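Local atomic coordinates of putative creatinine amidohydrolase (Bacteroides fragilis, PDB entry 3LUB), a protein that probably hydrolyses carbon-nitrogen bonds in linear amides, as a zinc-dependent member of the creatininase superfamily. Residues 110-115 with 137-142. Residues are numbered along the deposited sequence; the frame is centred on the assembly and turned at random.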
ATOM      1  N   GLY F 110      14.892 -22.307  -4.872  1.00 22.86           N
ATOM      2  CA  GLY F 110      14.758 -23.308  -5.947  1.00 22.15           C
ATOM      3  C   GLY F 110      13.474 -24.118  -5.917  1.00 22.17           C
ATOM      4  O   GLY F 110      13.236 -24.954  -6.799  1.00 21.67           O
ATOM      5  N   PHE F 111      12.621 -23.858  -4.928  1.00 21.02           N
ATOM      6  CA  PHE F 111      11.378 -24.601  -4.791  1.00 19.71           C
ATOM      7  C   PHE F 111      10.338 -24.062  -5.742  1.00 20.26           C
ATOM      8  O   PHE F 111      10.331 -22.870  -6.056  1.00 21.34           O
ATOM      9  CB  PHE F 111      10.866 -24.558  -3.333  1.00 21.95           C
ATOM     10  CG  PHE F 111      11.837 -25.142  -2.371  1.00 17.82           C
ATOM     11  CD1 PHE F 111      12.170 -26.492  -2.452  1.00 21.47           C
ATOM     12  CD2 PHE F 111      12.478 -24.350  -1.426  1.00 20.32           C
ATOM     13  CE1 PHE F 111      13.086 -27.043  -1.594  1.00 19.70           C
ATOM     14  CE2 PHE F 111      13.434 -24.910  -0.572  1.00 20.72           C
ATOM     15  CZ  PHE F 111      13.724 -26.258  -0.661  1.00 22.44           C
ATOM     16  N   ARG F 112       9.451 -24.945  -6.182  1.00 19.84           N
ATOM     17  CA  ARG F 112       8.450 -24.617  -7.184  1.00 21.33           C
ATOM     18  C   ARG F 112       7.089 -25.183  -6.931  1.00 20.47           C
ATOM     19  O   ARG F 112       6.251 -25.035  -7.784  1.00 21.20           O
ATOM     20  CB  ARG F 112       8.914 -25.116  -8.558  1.00 20.84           C
ATOM     21  CG  ARG F 112      10.234 -24.526  -9.009  1.00 21.05           C
ATOM     22  CD  ARG F 112      10.089 -23.009  -9.248  1.00 22.73           C
ATOM     23  NE  ARG F 112      11.293 -22.382  -9.784  1.00 21.89           N
ATOM     24  CZ  ARG F 112      12.250 -21.827  -9.056  1.00 20.48           C
ATOM     25  NH1 ARG F 112      12.188 -21.822  -7.735  1.00 22.55           N
ATOM     26  NH2 ARG F 112      13.291 -21.277  -9.647  1.00 19.79           N
ATOM     27  N   LYS F 113       6.841 -25.823  -5.796  1.00 19.59           N
ATOM     28  CA  LYS F 113       5.553 -26.418  -5.504  1.00 20.24           C
ATOM     29  C   LYS F 113       5.226 -26.243  -4.025  1.00 19.92           C
ATOM     30  O   LYS F 113       6.040 -26.620  -3.141  1.00 19.65           O
ATOM     31  CB  LYS F 113       5.596 -27.910  -5.820  1.00 21.77           C
ATOM     32  CG  LYS F 113       5.872 -28.183  -7.259  1.00 27.22           C
ATOM     33  CD  LYS F 113       5.988 -29.646  -7.534  1.00 35.64           C
ATOM     34  CE  LYS F 113       6.057 -29.899  -9.043  1.00 39.51           C
ATOM     35  NZ  LYS F 113       6.586 -31.279  -9.286  1.00 42.87           N
ATOM     36  N   LEU F 114       4.046 -25.684  -3.753  1.00 18.84           N
ATOM     37  CA  LEU F 114       3.630 -25.385  -2.392  1.00 18.64           C
ATOM     38  C   LEU F 114       2.181 -25.742  -2.214  1.00 17.92           C
ATOM     39  O   LEU F 114       1.355 -25.415  -3.060  1.00 19.13           O
ATOM     40  CB  LEU F 114       3.837 -23.869  -2.103  1.00 19.99           C
ATOM     41  CG  LEU F 114       3.336 -23.257  -0.794  1.00 15.90           C
ATOM     42  CD1 LEU F 114       4.105 -23.746   0.453  1.00 11.93           C
ATOM     43  CD2 LEU F 114       3.367 -21.709  -0.866  1.00 18.03           C
ATOM     44  N   LEU F 115       1.857 -26.413  -1.111  1.00 18.23           N
ATOM     45  CA  LEU F 115       0.474 -26.590  -0.695  1.00 17.17           C
ATOM     46  C   LEU F 115       0.249 -25.813   0.576  1.00 17.42           C
ATOM     47  O   LEU F 115       0.977 -26.008   1.545  1.00 18.38           O
ATOM     48  CB  LEU F 115       0.140 -28.052  -0.449  1.00 17.92           C
ATOM     49  CG  LEU F 115      -1.281 -28.283   0.088  1.00 18.73           C
ATOM     50  CD1 LEU F 115      -2.273 -28.070  -1.035  1.00 16.44           C
ATOM     51  CD2 LEU F 115      -1.448 -29.611   0.757  1.00 18.35           C
ATOM     52  N   PRO F 137       5.083 -17.417 -12.468  1.00 24.51           N
ATOM     53  CA  PRO F 137       4.402 -18.398 -13.341  1.00 25.86           C
ATOM     54  C   PRO F 137       4.978 -19.849 -13.324  1.00 25.62           C
ATOM     55  O   PRO F 137       4.296 -20.775 -13.723  1.00 27.25           O
ATOM     56  CB  PRO F 137       4.477 -17.762 -14.728  1.00 24.37           C
ATOM     57  CG  PRO F 137       5.517 -16.753 -14.658  1.00 25.86           C
ATOM     58  CD  PRO F 137       5.706 -16.332 -13.239  1.00 26.17           C
ATOM     59  N   ASP F 138       6.174 -20.034 -12.789  1.00 25.68           N
ATOM     60  CA  ASP F 138       6.795 -21.347 -12.639  1.00 26.05           C
ATOM     61  C   ASP F 138       6.594 -21.995 -11.241  1.00 24.65           C
ATOM     62  O   ASP F 138       7.134 -23.077 -10.974  1.00 23.42           O
ATOM     63  CB  ASP F 138       8.308 -21.267 -12.991  1.00 27.04           C
ATOM     64  CG  ASP F 138       9.090 -20.206 -12.163  1.00 33.89           C
ATOM     65  OD1 ASP F 138       8.500 -19.373 -11.407  1.00 32.86           O
ATOM     66  OD2 ASP F 138      10.333 -20.193 -12.316  1.00 44.14           O
ATOM     67  N   PHE F 139       5.796 -21.353 -10.374  1.00 23.49           N
ATOM     68  CA  PHE F 139       5.639 -21.768  -8.973  1.00 21.41           C
ATOM     69  C   PHE F 139       4.198 -22.226  -8.753  1.00 21.05           C
ATOM     70  O   PHE F 139       3.282 -21.453  -8.862  1.00 22.05           O
ATOM     71  CB  PHE F 139       6.019 -20.606  -8.052  1.00 22.64           C
ATOM     72  CG  PHE F 139       6.309 -21.008  -6.623  1.00 22.60           C
ATOM     73  CD1 PHE F 139       5.300 -21.361  -5.766  1.00 30.27           C
ATOM     74  CD2 PHE F 139       7.601 -20.982  -6.131  1.00 25.21           C
ATOM     75  CE1 PHE F 139       5.583 -21.729  -4.461  1.00 32.14           C
ATOM     76  CE2 PHE F 139       7.878 -21.337  -4.826  1.00 24.08           C
ATOM     77  CZ  PHE F 139       6.882 -21.714  -3.998  1.00 23.59           C
ATOM     78  N   LEU F 140       4.008 -23.505  -8.476  1.00 21.22           N
ATOM     79  CA  LEU F 140       2.690 -24.074  -8.286  1.00 21.82           C
ATOM     80  C   LEU F 140       2.256 -23.923  -6.824  1.00 21.26           C
ATOM     81  O   LEU F 140       2.935 -24.419  -5.943  1.00 22.16           O
ATOM     82  CB  LEU F 140       2.745 -25.548  -8.647  1.00 22.37           C
ATOM     83  CG  LEU F 140       1.446 -26.346  -8.573  1.00 25.28           C
ATOM     84  CD1 LEU F 140       0.408 -25.758  -9.519  1.00 23.36           C
ATOM     85  CD2 LEU F 140       1.712 -27.832  -8.885  1.00 23.05           C
ATOM     86  N   ILE F 141       1.125 -23.262  -6.583  1.00 20.22           N
ATOM     87  CA  ILE F 141       0.545 -23.137  -5.251  1.00 19.19           C
ATOM     88  C   ILE F 141      -0.871 -23.713  -5.246  1.00 19.28           C
ATOM     89  O   ILE F 141      -1.752 -23.206  -5.957  1.00 19.37           O
ATOM     90  CB  ILE F 141       0.481 -21.655  -4.786  1.00 19.96           C
ATOM     91  CG1 ILE F 141       1.816 -20.946  -5.000  1.00 20.79           C
ATOM     92  CG2 ILE F 141       0.051 -21.555  -3.308  1.00 17.73           C
ATOM     93  CD1 ILE F 141       1.797 -19.511  -4.527  1.00 20.17           C
ATOM     94  N   ALA F 142      -1.089 -24.770  -4.444  1.00 19.41           N
ATOM     95  CA  ALA F 142      -2.422 -25.332  -4.190  1.00 18.42           C
ATOM     96  C   ALA F 142      -2.905 -24.917  -2.792  1.00 18.38           C
ATOM     97  O   ALA F 142      -2.093 -24.527  -1.955  1.00 18.49           O
ATOM     98  CB  ALA F 142      -2.405 -26.856  -4.329  1.00 16.16           C
TER
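Arg112 NH1 is gripped twice, by hydrogen bonds to two backbone carbonyls: His107 O and Phe111 O, the latter lying in the guanidinium plane, 2.7 Å from Arg112 NH1. The two segments open the adjacent parallel strands 113-118 and 140-145 of a beta-alpha-beta unit whose crossover runs through helix 126-135, and they illustrate how such a pair is zipped from its entrance. Three carbonyls in turn each hold one N-H and, more weakly, one CA-H of the partner strand. Arg112 O takes Leu140 N, which comes from above that carbonyl's plane, and Phe139 CA; Leu140 O takes Leu114 N over 2.8 Å, nearly along the C=O axis, and Lys113 CA; Leu114 O takes Ala142 N at 2.9 Å and Ile141 CA.

At the loop end, the Arg112 chain bends at chi2 (-66°) and lays CD against Asp138 O. Its guanidinium crosses the Asp138 carboxylate obliquely, planes 51° apart; Arg112 NE faces Asp138 OD2 at 3.5 Å, a long salt bridge, and the carboxylate's firmer partner is His107, bonded to OD1.

Ahead of the first bridge, the Phe139 ring, its CG anti to the backbone N (chi1 -162°), lies with one face against the Arg112 backbone. Arg112 C stands 4.2 Å above the ring plane, over its centre, and Arg112 CA makes a CH-pi contact with the same face, while Leu114 CB meets the ring edge at CE1. Leu114 and Ile141 then run side by side on this same sheet face, where both touch Val103 of helix 92-108. On the reverse face Leu140 and Ala142 pack on Val205 of a second subunit, and Leu115 CD1 reaches Ala142 CB at 3.5 Å.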